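Local coordinates for protein CSE3 (Thermus thermophilus, PDB 2Y8Y) that cleaves CRISPR transcripts as an endoribonuclease and keeps hold of the crRNA after it has been processed, at residues R98-R104 with G209-P215; W149-Q154 with V178-R183. All coordinates share one frame; numbering follows the deposited sequence.

Interaction 1 (R98-R104 with G209-P215); sequences RLRFRLR and GLLSVAP
Leu99, Phe101 and Leu103 mesh with Val213 and Leu211 where the C-terminal strand 211-214 pairs with strand 98-110 in an antiparallel sheet of this ferredoxin-like protein; their N-to-C directions make an angle of 148° and their axes approach to 4.6 Å. The two branches of Leu99 divide the work: CD1 leans on Val213 CB at 3.9 Å, and CD2 lies against Pro215 N at 3.8 Å. Val213 CG1 abuts Phe101 CB. Leu211 CD1 is the next bump, filling the hollow bounded by Phe101 CB, Phe101 CD2 at 3.9 Å and Leu103 CB. Phe101 has its ring set between its own backbone N and carbonyl carbon (chi1 76°), which carries most of the ring away from 209-215 and leaves CB and one ring carbon, CD2, to form this hollow, Leu211 CD1 coming in obliquely. Farther along, Leu103 CD1 rests on the backbone of Gly209 and Leu210, 3.4 Å from Leu210 O.

The other face carries Arg100, Arg102, Ser212 and Ala214. Arg100 bends at chi3 (-72°), folding its guanidinium back so that one face lies over Ala214 O, with NH2 beside Ala214 CB. Its NE and NH2 both turn to the last residue, with NH2 2.8 Å from Pro215 O; both bonds are bent and weak. Arg102 and Ser212 point their polar ends at other strands, to Glu181 and Arg51 respectively.

Paired backbone bonds join Arg100 to Ala214 and Arg102 to Ser212. Beyond them the strands part: a water accepts from Arg104 N at 2.8 Å and donates to Leu210 O, and Gly209 N then closes on Arg104 O. The C-terminal strand is thus fastened by backbone bonds and by apolar interlocking on one face, while Arg100 offers a forked, probably charge-assisted hold on the chain terminus.

Interaction 2 (W149-Q154 with V178-R183); sequences WVQILQ and VLFEGR
Val178 opens the contact by setting CG1 against Ile152 CG2 at 3.8 Å, on the face that Phe180 and Val150 also occupy. Leu179 lies opposite two residues at once: its O accepts from Leu153 N and its N donates to Gln154 O, a beta bulge whose extra residue, Leu153, has a helix-like psi of -27°. Leu179 CD2 meets Leu153 CB at 3.9 Å. Phe180 runs alongside Ile152, with CE1 3.9 Å from Ile152 CG1, while its CD1 touches Val150 CG2. Glu181 exchanges two backbone bonds with Gln151, and its extended side chain lies beside that glutamine. The two oxygens, Glu181 OE1 and Gln151 OE1, are 3.5 Å apart and make no bond; OE2 is engaged by Arg102. Leu153 CD1 covers the carboxylate stem. Gly182, without a side chain, brings its CA to 3.2 Å from Trp149 O in a CA-H...O contact. Arg183 donates its N to Trp149 O, then sends its chain across the face of the indole, CD over the six-membered ring as a CH-pi partner. A bend at chi3 (68°) brings the guanidinium over the same face in a cation-pi arrangement, its plane steeply inclined to the ring; the model is too tight here, so the exact spacing of CD and guanidinium is doubtful. Helix 123-136 covers the Val150-Phe180 face through Val127 and Leu130. Strand 98-110 flanks the other edge of 178-183, and Leu142 of strand 139-144 bonds to the backbones of Trp149 and Arg183.

Strands 98-110 and 173-186 are neighbours, so interactions 1 and 2 belong to one antiparallel sheet, their centres 10 Å apart; in sequence, interaction 2 is nested within the loop closed by interaction 1. Backbone continuity between them includes a probable hydrogen bond from Phe180 N to Leu103 O (2.8 Å). A salt bridge, Arg102 NH2 to Glu181 OE2 at 2.5 Å, links the two contacts on the face that carries Arg102 and Glu181, and Arg104 NH2 makes a weak bond to Gln154 OE1. Both lie away from Tyr27, which is thought to stabilise the transition state. Interaction 1 comes nearer the bound RNA, about 8 Å between nearest atoms against about 12 Å for interaction 2.

Interaction 1 (R98-R104 with G209-P215)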
# COMPACT_ATOMS: atom_id res chain seq x y z
N ARG A 98 -14.63 -0.66 -13.94
CA ARG A 98 -13.82 -1.84 -13.68
C ARG A 98 -12.34 -1.50 -13.70
O ARG A 98 -11.85 -0.81 -14.61
CB ARG A 98 -14.13 -2.90 -14.73
CG ARG A 98 -15.52 -3.49 -14.59
CD ARG A 98 -15.82 -4.48 -15.70
NE ARG A 98 -16.74 -5.53 -15.25
CZ ARG A 98 -18.06 -5.44 -15.30
NH1 ARG A 98 -18.64 -4.35 -15.78
NH2 ARG A 98 -18.81 -6.45 -14.88
N LEU A 99 -11.61 -2.00 -12.70
CA LEU A 99 -10.19 -1.69 -12.55
C LEU A 99 -9.42 -2.93 -12.13
O LEU A 99 -9.92 -3.74 -11.36
CB LEU A 99 -10.00 -0.62 -11.49
CG LEU A 99 -10.70 0.71 -11.75
CD1 LEU A 99 -10.70 1.55 -10.50
CD2 LEU A 99 -10.03 1.43 -12.92
N ARG A 100 -8.19 -3.06 -12.62
CA ARG A 100 -7.27 -4.02 -12.02
C ARG A 100 -6.72 -3.42 -10.74
O ARG A 100 -6.64 -2.20 -10.58
CB ARG A 100 -6.11 -4.31 -12.97
CG ARG A 100 -6.53 -4.89 -14.31
CD ARG A 100 -5.34 -5.04 -15.26
NE ARG A 100 -4.87 -3.75 -15.77
CZ ARG A 100 -3.79 -3.11 -15.32
NH1 ARG A 100 -3.05 -3.63 -14.35
NH2 ARG A 100 -3.45 -1.94 -15.85
N PHE A 101 -6.34 -4.28 -9.80
CA PHE A 101 -5.74 -3.79 -8.57
C PHE A 101 -4.60 -4.67 -8.08
O PHE A 101 -4.50 -5.85 -8.43
CB PHE A 101 -6.79 -3.65 -7.46
CG PHE A 101 -7.19 -4.97 -6.84
CD1 PHE A 101 -8.20 -5.72 -7.40
CD2 PHE A 101 -6.53 -5.45 -5.72
CE1 PHE A 101 -8.57 -6.96 -6.86
CE2 PHE A 101 -6.88 -6.68 -5.16
CZ PHE A 101 -7.90 -7.44 -5.72
N ARG A 102 -3.75 -4.06 -7.26
CA ARG A 102 -2.70 -4.76 -6.54
C ARG A 102 -2.69 -4.21 -5.13
O ARG A 102 -2.82 -2.99 -4.92
CB ARG A 102 -1.36 -4.53 -7.23
CG ARG A 102 -0.17 -5.20 -6.54
CD ARG A 102 1.11 -5.08 -7.35
NE ARG A 102 1.04 -5.92 -8.54
CZ ARG A 102 1.81 -6.99 -8.76
NH1 ARG A 102 2.74 -7.34 -7.88
NH2 ARG A 102 1.67 -7.69 -9.88
N LEU A 103 -2.56 -5.10 -4.14
CA LEU A 103 -2.54 -4.69 -2.75
C LEU A 103 -1.72 -5.66 -1.95
O LEU A 103 -2.07 -6.85 -1.86
CB LEU A 103 -3.95 -4.63 -2.14
CG LEU A 103 -4.02 -4.47 -0.62
CD1 LEU A 103 -3.39 -3.13 -0.18
CD2 LEU A 103 -5.47 -4.60 -0.12
N ARG A 104 -0.64 -5.17 -1.34
CA ARG A 104 0.13 -5.96 -0.40
C ARG A 104 -0.35 -5.58 0.99
O ARG A 104 -0.21 -4.43 1.40
CB ARG A 104 1.62 -5.66 -0.53
CG ARG A 104 2.49 -6.78 0.04
CD ARG A 104 3.97 -6.42 0.02
NE ARG A 104 4.78 -7.60 0.26
CZ ARG A 104 6.10 -7.59 0.44
NH1 ARG A 104 6.75 -6.43 0.42
NH2 ARG A 104 6.75 -8.73 0.65
N GLY A 209 -0.60 -2.03 2.71
CA GLY A 209 -1.81 -1.25 2.70
C GLY A 209 -2.02 -0.36 1.49
O GLY A 209 -3.09 0.24 1.36
N LEU A 210 -1.04 -0.27 0.59
CA LEU A 210 -1.24 0.56 -0.60
C LEU A 210 -2.12 -0.16 -1.63
O LEU A 210 -1.68 -1.12 -2.27
CB LEU A 210 0.10 0.95 -1.23
CG LEU A 210 0.02 1.77 -2.54
CD1 LEU A 210 -0.82 3.03 -2.37
CD2 LEU A 210 1.44 2.11 -3.01
N LEU A 211 -3.36 0.29 -1.76
CA LEU A 211 -4.22 -0.26 -2.80
C LEU A 211 -3.96 0.53 -4.06
O LEU A 211 -4.22 1.74 -4.12
CB LEU A 211 -5.70 -0.18 -2.41
CG LEU A 211 -6.71 -0.61 -3.47
CD1 LEU A 211 -6.55 -2.07 -3.86
CD2 LEU A 211 -8.12 -0.40 -2.94
N SER A 212 -3.41 -0.15 -5.06
CA SER A 212 -3.16 0.44 -6.37
C SER A 212 -4.21 -0.03 -7.35
O SER A 212 -4.49 -1.23 -7.42
CB SER A 212 -1.78 0.01 -6.89
OG SER A 212 -0.73 0.40 -6.01
N VAL A 213 -4.79 0.89 -8.12
CA VAL A 213 -5.77 0.51 -9.13
C VAL A 213 -5.41 1.14 -10.46
O VAL A 213 -4.78 2.20 -10.50
CB VAL A 213 -7.21 0.93 -8.77
CG1 VAL A 213 -7.69 0.18 -7.54
CG2 VAL A 213 -7.34 2.45 -8.57
N ALA A 214 -5.80 0.47 -11.53
CA ALA A 214 -5.59 0.98 -12.88
C ALA A 214 -6.52 0.26 -13.85
O ALA A 214 -6.90 -0.87 -13.61
CB ALA A 214 -4.14 0.78 -13.29
N PRO A 215 -6.90 0.92 -14.95
CA PRO A 215 -7.81 0.27 -15.90
C PRO A 215 -7.26 -1.05 -16.46
O PRO A 215 -6.05 -1.20 -16.59
CB PRO A 215 -7.93 1.31 -17.02
CG PRO A 215 -7.74 2.61 -16.32
CD PRO A 215 -6.68 2.34 -15.27
O HOH W 1 0.40 -2.59 -1.74

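Interaction 2 (W149-Q154 with V178-R183)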
# COMPACT_ATOMS: atom_id res chain seq x y z
N TRP A 149 -12.39 -12.76 -8.65
CA TRP A 149 -11.26 -12.44 -9.49
C TRP A 149 -10.11 -11.87 -8.66
O TRP A 149 -9.83 -10.67 -8.69
CB TRP A 149 -11.68 -11.44 -10.57
CG TRP A 149 -10.77 -11.44 -11.73
CD1 TRP A 149 -9.41 -11.50 -11.70
CD2 TRP A 149 -11.14 -11.40 -13.11
NE1 TRP A 149 -8.91 -11.48 -12.98
CE2 TRP A 149 -9.95 -11.43 -13.86
CE3 TRP A 149 -12.37 -11.34 -13.78
CZ2 TRP A 149 -9.95 -11.40 -15.26
CZ3 TRP A 149 -12.36 -11.31 -15.16
CH2 TRP A 149 -11.17 -11.34 -15.88
N VAL A 150 -9.47 -12.75 -7.90
CA VAL A 150 -8.32 -12.36 -7.11
C VAL A 150 -7.35 -13.52 -7.00
O VAL A 150 -7.76 -14.68 -6.93
CB VAL A 150 -8.71 -11.87 -5.71
CG1 VAL A 150 -9.33 -13.00 -4.88
CG2 VAL A 150 -7.48 -11.28 -5.01
N GLN A 151 -6.07 -13.19 -7.02
CA GLN A 151 -5.00 -14.17 -6.81
C GLN A 151 -4.17 -13.71 -5.63
O GLN A 151 -3.98 -12.49 -5.43
CB GLN A 151 -4.03 -14.21 -7.99
CG GLN A 151 -4.61 -14.24 -9.39
CD GLN A 151 -3.56 -13.85 -10.43
OE1 GLN A 151 -3.43 -12.68 -10.79
NE2 GLN A 151 -2.79 -14.84 -10.89
N ILE A 152 -3.64 -14.66 -4.88
CA ILE A 152 -2.57 -14.37 -3.94
C ILE A 152 -1.24 -14.72 -4.62
O ILE A 152 -0.97 -15.87 -4.88
CB ILE A 152 -2.74 -15.11 -2.60
CG1 ILE A 152 -4.00 -14.61 -1.89
CG2 ILE A 152 -1.54 -14.85 -1.71
CD1 ILE A 152 -4.37 -15.41 -0.65
N LEU A 153 -0.46 -13.69 -4.92
CA LEU A 153 0.79 -13.86 -5.65
C LEU A 153 1.95 -14.24 -4.75
O LEU A 153 2.92 -14.84 -5.19
CB LEU A 153 1.17 -12.57 -6.37
CG LEU A 153 0.18 -12.00 -7.40
CD1 LEU A 153 0.79 -10.76 -8.04
CD2 LEU A 153 -0.15 -13.05 -8.44
N GLN A 154 1.86 -13.83 -3.49
CA GLN A 154 2.94 -14.04 -2.53
C GLN A 154 2.32 -13.98 -1.16
O GLN A 154 1.41 -13.19 -0.90
CB GLN A 154 4.00 -12.94 -2.66
CG GLN A 154 5.24 -13.21 -1.80
CD GLN A 154 6.17 -12.03 -1.71
OE1 GLN A 154 5.74 -10.91 -1.47
NE2 GLN A 154 7.46 -12.28 -1.93
N VAL A 178 0.64 -10.33 2.52
CA VAL A 178 -0.09 -11.07 1.51
C VAL A 178 -0.27 -10.15 0.31
O VAL A 178 -0.87 -9.07 0.43
CB VAL A 178 -1.46 -11.51 2.06
CG1 VAL A 178 -2.23 -12.29 1.01
CG2 VAL A 178 -1.29 -12.34 3.30
N LEU A 179 0.26 -10.57 -0.84
CA LEU A 179 0.17 -9.79 -2.06
C LEU A 179 -1.00 -10.26 -2.91
O LEU A 179 -0.97 -11.36 -3.48
CB LEU A 179 1.48 -9.89 -2.85
CG LEU A 179 1.54 -9.09 -4.15
CD1 LEU A 179 1.38 -7.59 -3.88
CD2 LEU A 179 2.85 -9.36 -4.84
N PHE A 180 -2.03 -9.42 -2.99
CA PHE A 180 -3.24 -9.70 -3.77
C PHE A 180 -3.17 -8.97 -5.11
O PHE A 180 -2.71 -7.82 -5.18
CB PHE A 180 -4.49 -9.15 -3.07
CG PHE A 180 -4.80 -9.75 -1.73
CD1 PHE A 180 -5.44 -10.99 -1.62
CD2 PHE A 180 -4.57 -9.02 -0.57
CE1 PHE A 180 -5.80 -11.51 -0.38
CE2 PHE A 180 -4.92 -9.53 0.67
CZ PHE A 180 -5.53 -10.78 0.76
N GLU A 181 -3.66 -9.62 -6.16
CA GLU A 181 -3.86 -8.97 -7.45
C GLU A 181 -5.17 -9.46 -8.04
O GLU A 181 -5.48 -10.64 -7.93
CB GLU A 181 -2.72 -9.32 -8.41
CG GLU A 181 -2.77 -8.56 -9.70
CD GLU A 181 -1.52 -8.78 -10.53
OE1 GLU A 181 -1.34 -9.90 -11.03
OE2 GLU A 181 -0.74 -7.82 -10.67
N GLY A 182 -5.94 -8.58 -8.64
CA GLY A 182 -7.19 -9.02 -9.23
C GLY A 182 -7.91 -7.91 -9.97
O GLY A 182 -7.29 -6.96 -10.44
N ARG A 183 -9.21 -8.08 -10.09
CA ARG A 183 -10.05 -7.08 -10.76
C ARG A 183 -11.22 -6.74 -9.85
O ARG A 183 -11.81 -7.61 -9.20
CB ARG A 183 -10.54 -7.60 -12.12
CG ARG A 183 -9.44 -7.80 -13.13
CD ARG A 183 -9.98 -8.30 -14.46
NE ARG A 183 -10.79 -7.31 -15.16
CZ ARG A 183 -12.06 -7.49 -15.52
NH1 ARG A 183 -12.67 -8.63 -15.24
NH2 ARG A 183 -12.72 -6.54 -16.16